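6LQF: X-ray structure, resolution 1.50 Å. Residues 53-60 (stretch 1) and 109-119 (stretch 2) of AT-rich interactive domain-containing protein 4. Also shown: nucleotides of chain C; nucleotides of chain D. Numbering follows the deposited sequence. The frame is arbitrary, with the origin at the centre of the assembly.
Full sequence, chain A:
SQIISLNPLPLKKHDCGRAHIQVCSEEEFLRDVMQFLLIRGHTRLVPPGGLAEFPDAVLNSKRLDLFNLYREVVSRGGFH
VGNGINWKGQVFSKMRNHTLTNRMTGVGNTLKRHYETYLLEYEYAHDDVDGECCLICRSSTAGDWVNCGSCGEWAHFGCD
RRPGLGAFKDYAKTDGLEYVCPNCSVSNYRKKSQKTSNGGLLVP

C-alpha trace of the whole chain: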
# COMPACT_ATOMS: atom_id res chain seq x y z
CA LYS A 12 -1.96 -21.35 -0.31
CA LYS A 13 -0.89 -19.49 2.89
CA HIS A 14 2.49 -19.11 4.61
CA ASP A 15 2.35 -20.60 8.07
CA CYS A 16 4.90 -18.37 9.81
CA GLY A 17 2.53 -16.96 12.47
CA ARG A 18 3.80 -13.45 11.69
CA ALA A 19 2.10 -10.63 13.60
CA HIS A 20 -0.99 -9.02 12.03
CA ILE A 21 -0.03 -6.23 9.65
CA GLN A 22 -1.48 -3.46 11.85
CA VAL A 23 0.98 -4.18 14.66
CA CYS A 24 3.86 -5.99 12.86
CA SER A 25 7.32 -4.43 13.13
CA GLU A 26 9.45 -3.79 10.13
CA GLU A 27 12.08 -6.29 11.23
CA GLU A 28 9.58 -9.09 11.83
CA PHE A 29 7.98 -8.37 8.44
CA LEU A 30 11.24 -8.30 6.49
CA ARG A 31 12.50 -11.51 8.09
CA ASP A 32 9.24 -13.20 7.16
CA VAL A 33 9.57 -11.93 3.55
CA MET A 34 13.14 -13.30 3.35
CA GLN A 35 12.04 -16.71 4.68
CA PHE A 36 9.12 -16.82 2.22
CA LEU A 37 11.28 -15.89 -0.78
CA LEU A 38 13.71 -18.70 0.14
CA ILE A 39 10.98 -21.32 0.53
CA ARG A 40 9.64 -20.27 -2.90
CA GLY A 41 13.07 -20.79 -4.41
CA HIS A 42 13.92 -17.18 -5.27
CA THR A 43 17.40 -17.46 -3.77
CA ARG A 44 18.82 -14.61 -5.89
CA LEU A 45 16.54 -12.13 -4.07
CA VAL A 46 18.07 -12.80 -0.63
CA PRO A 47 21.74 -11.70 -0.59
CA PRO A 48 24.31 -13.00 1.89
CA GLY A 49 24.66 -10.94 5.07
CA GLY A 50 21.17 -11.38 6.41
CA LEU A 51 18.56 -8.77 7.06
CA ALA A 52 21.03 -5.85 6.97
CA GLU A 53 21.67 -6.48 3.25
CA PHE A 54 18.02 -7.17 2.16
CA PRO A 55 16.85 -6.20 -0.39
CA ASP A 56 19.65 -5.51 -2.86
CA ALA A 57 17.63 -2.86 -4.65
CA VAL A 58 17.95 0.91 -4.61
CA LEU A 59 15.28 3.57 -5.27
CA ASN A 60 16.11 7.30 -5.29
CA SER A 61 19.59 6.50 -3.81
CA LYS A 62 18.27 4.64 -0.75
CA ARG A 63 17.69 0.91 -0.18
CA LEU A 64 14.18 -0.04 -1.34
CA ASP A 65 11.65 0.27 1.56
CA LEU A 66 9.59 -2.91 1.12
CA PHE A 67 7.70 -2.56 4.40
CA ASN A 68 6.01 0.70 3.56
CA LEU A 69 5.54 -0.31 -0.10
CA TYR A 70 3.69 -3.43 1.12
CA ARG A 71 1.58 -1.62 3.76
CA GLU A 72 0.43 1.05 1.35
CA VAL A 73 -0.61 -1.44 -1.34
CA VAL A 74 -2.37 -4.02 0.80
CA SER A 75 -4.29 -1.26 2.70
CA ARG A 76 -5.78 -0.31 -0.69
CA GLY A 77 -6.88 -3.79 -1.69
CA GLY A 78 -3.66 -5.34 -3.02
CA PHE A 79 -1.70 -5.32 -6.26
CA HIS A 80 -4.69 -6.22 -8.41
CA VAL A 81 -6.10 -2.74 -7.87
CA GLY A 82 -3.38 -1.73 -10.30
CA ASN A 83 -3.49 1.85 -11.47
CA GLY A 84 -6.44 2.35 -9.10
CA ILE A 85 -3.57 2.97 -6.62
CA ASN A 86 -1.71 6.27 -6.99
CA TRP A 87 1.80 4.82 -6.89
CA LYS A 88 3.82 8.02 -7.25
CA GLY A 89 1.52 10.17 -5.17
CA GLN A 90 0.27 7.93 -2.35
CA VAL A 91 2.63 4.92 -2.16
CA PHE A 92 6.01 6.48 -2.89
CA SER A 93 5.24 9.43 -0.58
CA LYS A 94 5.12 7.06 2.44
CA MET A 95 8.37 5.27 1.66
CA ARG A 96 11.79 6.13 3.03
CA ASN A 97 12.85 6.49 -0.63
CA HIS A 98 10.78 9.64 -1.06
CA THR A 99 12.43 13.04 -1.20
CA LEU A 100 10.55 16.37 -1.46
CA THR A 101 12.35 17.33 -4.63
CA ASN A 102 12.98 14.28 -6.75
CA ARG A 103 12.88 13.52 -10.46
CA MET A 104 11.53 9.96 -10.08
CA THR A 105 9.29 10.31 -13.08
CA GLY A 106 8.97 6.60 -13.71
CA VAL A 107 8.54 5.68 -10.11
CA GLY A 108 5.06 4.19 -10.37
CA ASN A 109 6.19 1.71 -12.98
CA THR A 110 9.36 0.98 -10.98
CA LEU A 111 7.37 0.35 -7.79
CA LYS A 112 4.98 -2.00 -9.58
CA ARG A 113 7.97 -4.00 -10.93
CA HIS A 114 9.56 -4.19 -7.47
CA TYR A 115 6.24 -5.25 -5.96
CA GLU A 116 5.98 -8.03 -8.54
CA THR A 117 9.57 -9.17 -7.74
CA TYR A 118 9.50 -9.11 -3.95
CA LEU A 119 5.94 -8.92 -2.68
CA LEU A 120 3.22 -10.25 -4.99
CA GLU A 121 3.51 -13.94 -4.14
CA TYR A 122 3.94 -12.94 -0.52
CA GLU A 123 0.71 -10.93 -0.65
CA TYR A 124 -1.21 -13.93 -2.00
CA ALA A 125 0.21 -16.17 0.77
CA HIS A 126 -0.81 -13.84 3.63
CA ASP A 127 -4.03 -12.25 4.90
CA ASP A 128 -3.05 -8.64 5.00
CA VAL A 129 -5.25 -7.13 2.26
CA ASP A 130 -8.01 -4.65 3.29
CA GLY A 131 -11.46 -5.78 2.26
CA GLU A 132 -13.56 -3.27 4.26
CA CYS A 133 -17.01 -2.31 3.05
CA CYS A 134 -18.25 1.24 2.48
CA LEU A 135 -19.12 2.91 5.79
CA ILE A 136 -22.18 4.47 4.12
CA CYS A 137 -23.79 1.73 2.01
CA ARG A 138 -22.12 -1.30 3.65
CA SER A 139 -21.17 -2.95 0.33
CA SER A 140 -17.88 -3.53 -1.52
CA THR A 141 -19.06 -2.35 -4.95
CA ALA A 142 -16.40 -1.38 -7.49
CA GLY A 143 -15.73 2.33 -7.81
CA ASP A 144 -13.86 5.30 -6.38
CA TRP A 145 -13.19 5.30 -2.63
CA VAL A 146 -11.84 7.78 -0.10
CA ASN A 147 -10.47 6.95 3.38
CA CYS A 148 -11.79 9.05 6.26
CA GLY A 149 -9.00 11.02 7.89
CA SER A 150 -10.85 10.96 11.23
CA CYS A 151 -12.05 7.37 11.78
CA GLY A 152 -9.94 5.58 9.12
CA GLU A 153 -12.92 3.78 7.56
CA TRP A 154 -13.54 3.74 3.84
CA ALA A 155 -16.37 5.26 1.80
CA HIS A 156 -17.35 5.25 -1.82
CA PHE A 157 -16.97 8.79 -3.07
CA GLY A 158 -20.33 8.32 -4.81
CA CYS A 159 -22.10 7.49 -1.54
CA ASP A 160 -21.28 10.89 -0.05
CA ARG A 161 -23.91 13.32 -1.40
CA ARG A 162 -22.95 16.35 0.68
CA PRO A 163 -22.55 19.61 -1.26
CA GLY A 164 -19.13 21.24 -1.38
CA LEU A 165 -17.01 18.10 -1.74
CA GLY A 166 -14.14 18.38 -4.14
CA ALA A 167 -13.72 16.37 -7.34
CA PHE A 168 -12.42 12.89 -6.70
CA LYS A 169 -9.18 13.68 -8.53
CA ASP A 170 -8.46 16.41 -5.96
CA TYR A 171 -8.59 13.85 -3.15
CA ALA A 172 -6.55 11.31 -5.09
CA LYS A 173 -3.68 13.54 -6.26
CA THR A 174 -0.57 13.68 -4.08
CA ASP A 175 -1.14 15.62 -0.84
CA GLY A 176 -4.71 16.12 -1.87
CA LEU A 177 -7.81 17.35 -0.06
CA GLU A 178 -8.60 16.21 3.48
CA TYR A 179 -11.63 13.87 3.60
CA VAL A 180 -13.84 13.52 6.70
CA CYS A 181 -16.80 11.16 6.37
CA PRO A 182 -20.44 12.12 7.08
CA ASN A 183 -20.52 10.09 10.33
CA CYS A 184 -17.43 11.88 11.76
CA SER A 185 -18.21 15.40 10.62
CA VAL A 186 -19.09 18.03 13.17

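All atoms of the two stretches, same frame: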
# COMPACT_ATOMS: atom_id res chain seq x y z
N GLU A 53 21.43 -6.59 4.69
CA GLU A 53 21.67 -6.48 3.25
C GLU A 53 20.43 -6.68 2.33
O GLU A 53 20.57 -6.73 1.10
CB GLU A 53 22.71 -7.50 2.81
CG GLU A 53 23.99 -7.50 3.66
CD GLU A 53 24.94 -6.34 3.34
OE1 GLU A 53 25.89 -6.12 4.12
OE2 GLU A 53 24.74 -5.65 2.31
N PHE A 54 19.25 -6.86 2.93
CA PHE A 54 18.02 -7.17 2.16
C PHE A 54 17.11 -5.96 2.11
O PHE A 54 16.85 -5.36 3.17
CB PHE A 54 17.30 -8.33 2.82
CG PHE A 54 15.99 -8.64 2.18
CD1 PHE A 54 15.93 -9.37 1.02
CD2 PHE A 54 14.82 -8.20 2.75
CE1 PHE A 54 14.73 -9.64 0.40
CE2 PHE A 54 13.60 -8.44 2.16
CZ PHE A 54 13.56 -9.19 0.94
N PRO A 55 16.55 -5.62 0.94
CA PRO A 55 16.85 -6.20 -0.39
C PRO A 55 18.03 -5.52 -1.04
O PRO A 55 18.44 -4.47 -0.60
CB PRO A 55 15.58 -5.90 -1.18
CG PRO A 55 15.18 -4.53 -0.66
CD PRO A 55 15.47 -4.62 0.86
N ASP A 56 18.60 -6.13 -2.07
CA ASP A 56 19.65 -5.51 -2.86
C ASP A 56 19.07 -4.74 -4.01
O ASP A 56 19.21 -5.12 -5.18
CB ASP A 56 20.59 -6.59 -3.39
CG ASP A 56 21.83 -6.04 -4.04
OD1 ASP A 56 22.11 -4.83 -3.92
OD2 ASP A 56 22.54 -6.85 -4.68
N ALA A 57 18.33 -3.71 -3.69
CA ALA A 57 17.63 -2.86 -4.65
C ALA A 57 17.65 -1.45 -4.08
O ALA A 57 17.50 -1.23 -2.86
CB ALA A 57 16.20 -3.28 -4.93
N VAL A 58 17.82 -0.50 -4.97
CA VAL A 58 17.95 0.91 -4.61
C VAL A 58 16.89 1.70 -5.39
O VAL A 58 16.64 1.44 -6.58
CB VAL A 58 19.33 1.41 -4.96
CG1 VAL A 58 19.48 2.92 -4.76
CG2 VAL A 58 20.35 0.66 -4.14
N LEU A 59 16.27 2.66 -4.70
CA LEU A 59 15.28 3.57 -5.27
C LEU A 59 15.58 4.97 -4.72
O LEU A 59 15.58 5.17 -3.52
CB LEU A 59 13.88 3.15 -4.86
CG LEU A 59 12.78 4.07 -5.42
CD1 LEU A 59 12.77 3.92 -6.90
CD2 LEU A 59 11.44 3.67 -4.86
N ASN A 60 15.79 5.92 -5.62
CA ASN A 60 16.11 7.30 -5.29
C ASN A 60 17.27 7.34 -4.29
O ASN A 60 17.19 8.03 -3.29
CB ASN A 60 14.87 7.99 -4.71
CG ASN A 60 14.97 9.50 -4.72
OD1 ASN A 60 15.72 10.08 -5.49
ND2 ASN A 60 14.18 10.17 -3.85
N ASN A 109 5.85 2.95 -12.28
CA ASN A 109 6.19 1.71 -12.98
C ASN A 109 7.28 0.91 -12.22
O ASN A 109 7.21 -0.33 -12.11
CB ASN A 109 6.67 2.06 -14.40
CG ASN A 109 6.92 0.82 -15.24
OD1 ASN A 109 8.05 0.34 -15.29
ND2 ASN A 109 5.89 0.32 -15.92
N THR A 110 8.30 1.62 -11.74
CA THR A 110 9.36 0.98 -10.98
C THR A 110 8.82 0.28 -9.73
O THR A 110 9.17 -0.88 -9.44
CB THR A 110 10.41 2.02 -10.61
OG1 THR A 110 11.00 2.51 -11.82
CG2 THR A 110 11.50 1.36 -9.79
N LEU A 111 7.92 0.96 -9.00
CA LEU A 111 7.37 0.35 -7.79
C LEU A 111 6.53 -0.88 -8.10
O LEU A 111 6.56 -1.86 -7.36
CB LEU A 111 6.53 1.37 -7.00
CG LEU A 111 7.34 2.44 -6.31
CD1 LEU A 111 6.40 3.41 -5.64
CD2 LEU A 111 8.25 1.83 -5.23
N LYS A 112 5.75 -0.83 -9.19
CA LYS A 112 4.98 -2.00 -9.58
C LYS A 112 5.89 -3.18 -9.92
O LYS A 112 5.59 -4.30 -9.50
CB LYS A 112 4.06 -1.65 -10.77
CG LYS A 112 2.92 -0.73 -10.30
CD LYS A 112 2.20 -0.10 -11.50
CE LYS A 112 1.26 -1.09 -12.04
NZ LYS A 112 0.51 -0.51 -13.25
N ARG A 113 7.03 -2.93 -10.60
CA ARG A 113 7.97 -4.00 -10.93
C ARG A 113 8.61 -4.56 -9.65
O ARG A 113 8.75 -5.77 -9.48
CB ARG A 113 9.03 -3.46 -11.89
CG ARG A 113 8.55 -3.22 -13.31
CD ARG A 113 9.70 -3.03 -14.31
NE ARG A 113 10.62 -1.95 -13.93
CZ ARG A 113 11.72 -2.13 -13.21
NH1 ARG A 113 12.04 -3.34 -12.78
NH2 ARG A 113 12.50 -1.11 -12.91
N HIS A 114 8.96 -3.68 -8.70
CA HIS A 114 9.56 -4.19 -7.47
C HIS A 114 8.53 -4.97 -6.66
O HIS A 114 8.89 -5.94 -5.98
CB HIS A 114 10.08 -3.06 -6.59
CG HIS A 114 11.33 -2.39 -7.09
ND1 HIS A 114 12.43 -3.09 -7.52
CD2 HIS A 114 11.68 -1.07 -7.13
CE1 HIS A 114 13.40 -2.24 -7.83
NE2 HIS A 114 12.97 -1.01 -7.61
N TYR A 115 7.24 -4.53 -6.71
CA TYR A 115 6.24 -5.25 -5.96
C TYR A 115 6.09 -6.65 -6.55
O TYR A 115 6.04 -7.65 -5.82
CB TYR A 115 4.90 -4.50 -5.99
CG TYR A 115 3.92 -4.99 -4.95
CD1 TYR A 115 3.14 -6.15 -5.15
CD2 TYR A 115 3.76 -4.30 -3.77
CE1 TYR A 115 2.23 -6.59 -4.20
CE2 TYR A 115 2.86 -4.74 -2.84
CZ TYR A 115 2.11 -5.86 -3.05
OH TYR A 115 1.22 -6.27 -2.07
N GLU A 116 6.01 -6.72 -7.88
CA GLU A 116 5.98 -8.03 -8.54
C GLU A 116 7.16 -8.92 -8.15
O GLU A 116 6.99 -10.12 -7.92
CB GLU A 116 5.98 -7.84 -10.05
CG GLU A 116 4.62 -7.38 -10.52
CD GLU A 116 4.57 -7.08 -12.01
OE1 GLU A 116 5.64 -6.82 -12.62
OE2 GLU A 116 3.45 -7.10 -12.56
N THR A 117 8.37 -8.37 -8.09
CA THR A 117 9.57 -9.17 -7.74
C THR A 117 9.53 -9.68 -6.30
O THR A 117 9.79 -10.87 -6.04
CB THR A 117 10.81 -8.28 -7.97
OG1 THR A 117 10.83 -7.90 -9.36
CG2 THR A 117 12.15 -9.00 -7.61
N TYR A 118 9.27 -8.78 -5.33
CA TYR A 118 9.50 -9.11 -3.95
C TYR A 118 8.26 -9.49 -3.18
O TYR A 118 8.33 -10.22 -2.17
CB TYR A 118 10.18 -7.94 -3.21
CG TYR A 118 11.60 -7.71 -3.61
CD1 TYR A 118 12.62 -8.49 -3.07
CD2 TYR A 118 11.94 -6.70 -4.53
CE1 TYR A 118 13.94 -8.29 -3.43
CE2 TYR A 118 13.28 -6.47 -4.90
CZ TYR A 118 14.26 -7.30 -4.35
OH TYR A 118 15.59 -7.08 -4.68
N LEU A 119 7.08 -8.95 -3.60
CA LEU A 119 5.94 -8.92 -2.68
C LEU A 119 4.66 -9.55 -3.20
O LEU A 119 3.77 -9.86 -2.39
CB LEU A 119 5.64 -7.46 -2.27
CG LEU A 119 6.74 -6.76 -1.46
CD1 LEU A 119 6.39 -5.23 -1.29
CD2 LEU A 119 6.84 -7.47 -0.13
P DT C 3 18.09 -1.34 -8.95
OP1 DT C 3 18.48 -1.41 -7.57
OP2 DT C 3 16.82 -1.82 -9.36
O5' DT C 3 18.24 0.14 -9.49
C5' DT C 3 19.42 0.86 -9.21
C4' DT C 3 19.41 2.22 -9.87
O4' DT C 3 19.49 2.04 -11.29
C3' DT C 3 18.20 3.11 -9.62
O3' DT C 3 18.72 4.34 -9.13
C2' DT C 3 17.59 3.30 -11.00
C1' DT C 3 18.77 3.07 -11.91
N1 DT C 3 18.44 2.59 -13.24
C2 DT C 3 19.02 3.18 -14.33
O2 DT C 3 19.72 4.17 -14.26
N3 DT C 3 18.68 2.62 -15.53
C4 DT C 3 17.88 1.52 -15.73
O4 DT C 3 17.68 1.11 -16.86
C5 DT C 3 17.34 0.92 -14.53
C7 DT C 3 16.45 -0.28 -14.65
C6 DT C 3 17.67 1.47 -13.36
P DA D 6 2.30 1.45 -15.85
OP1 DA D 6 1.59 0.27 -16.14
OP2 DA D 6 3.39 1.38 -14.95
O5' DA D 6 2.84 2.13 -17.17
C5' DA D 6 2.01 2.33 -18.30
C4' DA D 6 2.85 2.47 -19.56
O4' DA D 6 3.50 3.75 -19.60
C3' DA D 6 3.95 1.43 -19.73
O3' DA D 6 3.99 1.13 -21.12
C2' DA D 6 5.17 2.16 -19.22
C1' DA D 6 4.91 3.60 -19.60
N9 DA D 6 5.46 4.60 -18.69
C8 DA D 6 5.34 4.60 -17.32
N7 DA D 6 5.82 5.66 -16.75
C5 DA D 6 6.35 6.40 -17.80
C6 DA D 6 7.02 7.62 -17.85
N6 DA D 6 7.30 8.36 -16.78
N1 DA D 6 7.38 8.09 -19.06
C2 DA D 6 7.09 7.36 -20.13
N3 DA D 6 6.47 6.20 -20.22
C4 DA D 6 6.12 5.76 -19.00
P DA C 4 17.87 5.44 -8.41
OP1 DA C 4 18.58 5.81 -7.24
OP2 DA C 4 16.49 5.08 -8.34
O5' DA C 4 17.92 6.64 -9.43
C5' DA C 4 19.16 7.27 -9.74
C4' DA C 4 18.98 8.34 -10.78
O4' DA C 4 18.74 7.75 -12.07
C3' DA C 4 17.85 9.33 -10.56
O3' DA C 4 18.38 10.57 -11.02
C2' DA C 4 16.76 8.84 -11.48
C1' DA C 4 17.55 8.27 -12.63
N9 DA C 4 16.93 7.18 -13.35
C8 DA C 4 16.20 6.13 -12.85
N7 DA C 4 15.87 5.24 -13.74
C5 DA C 4 16.42 5.73 -14.91
C6 DA C 4 16.40 5.26 -16.22
N6 DA C 4 15.80 4.13 -16.59
N1 DA C 4 17.05 5.98 -17.16
C2 DA C 4 17.64 7.12 -16.79
N3 DA C 4 17.73 7.66 -15.59
C4 DA C 4 17.09 6.91 -14.68
O HOH W 1 17.45 -8.47 -3.24
O HOH W 2 14.61 1.21 -8.36

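How does stretch 1 lie along the helix? Residues 109-118 are helical, with backbone bonds such as His114 N to Thr110 O (2.9 Å) and Tyr118 N to His114 O (2.9 Å). Thr110, His114 and Tyr118, four residues apart, therefore fall on one side of the helix. Stretch 1 runs past them in the opposite sense: Pro55 CA lies 8.7 Å from Tyr118 CA, Ala57 CA 8.7 Å from His114 CA and Leu59 CA 8.6 Å from Thr110 CA. Every second residue of stretch 1 pairs with every fourth of the helix, roughly one turn. Pro55, Ala57 and Leu59 point their CB atoms toward the helix, while Val58 between the last two points away.

What does Tyr118 do at its end of the contact? With chi1 at -71° (m), its ring reaches out to stretch 1 and meets several residues at once. Pro55 CB lies 3.7 Å from Tyr118 CE1; the peptide bond before Pro55 is cis. Phe54, whose CB points sideways, takes the t rotamer at 175°, and its ring end comes nearer, with Phe54 CE1 4.1 Å from Tyr118 CE1; the rings meet obliquely. The hydroxyl makes no direct hydrogen bond to stretch 1. Instead a water accepts a hydrogen bond from Asp56 N at 2.9 Å and is also hydrogen-bonded to Tyr118 OH at 2.7 Å.

What fills the middle of the contact? The Ala57 methyl fits near both rings, its CB 4.2 Å from His114 CE1 and 3.9 Å from Tyr118 OH. The CB of His114 points toward stretch 1, and with chi1 at -73° (m) its ring lies beside Ala57, where a second water joins His114 NE2 (2.9 Å) to Val58 O (2.7 Å), donating to the carbonyl. The neighbouring Val58 N donates to OP1 of DT3 in chain C at 2.8 Å, so the backbone here serves water and DNA together.

How does Leu59 close the other end? Its t, p conformation (180°, 66°) sets its two methyls against different helix residues: Leu59 CD2 is 3.7 Å from Leu111 CD2, and Leu59 CD1 is 4.1 Å from Thr110 CG2. Leu111 starts sideways, but its m, t side chain brings its end nearer. Thr110, m at -64°, offers its methyl here while its OG1 is hydrogen-bonded elsewhere in the structure. These contacts are apolar, and no direct hydrogen bond joins the two stretches anywhere.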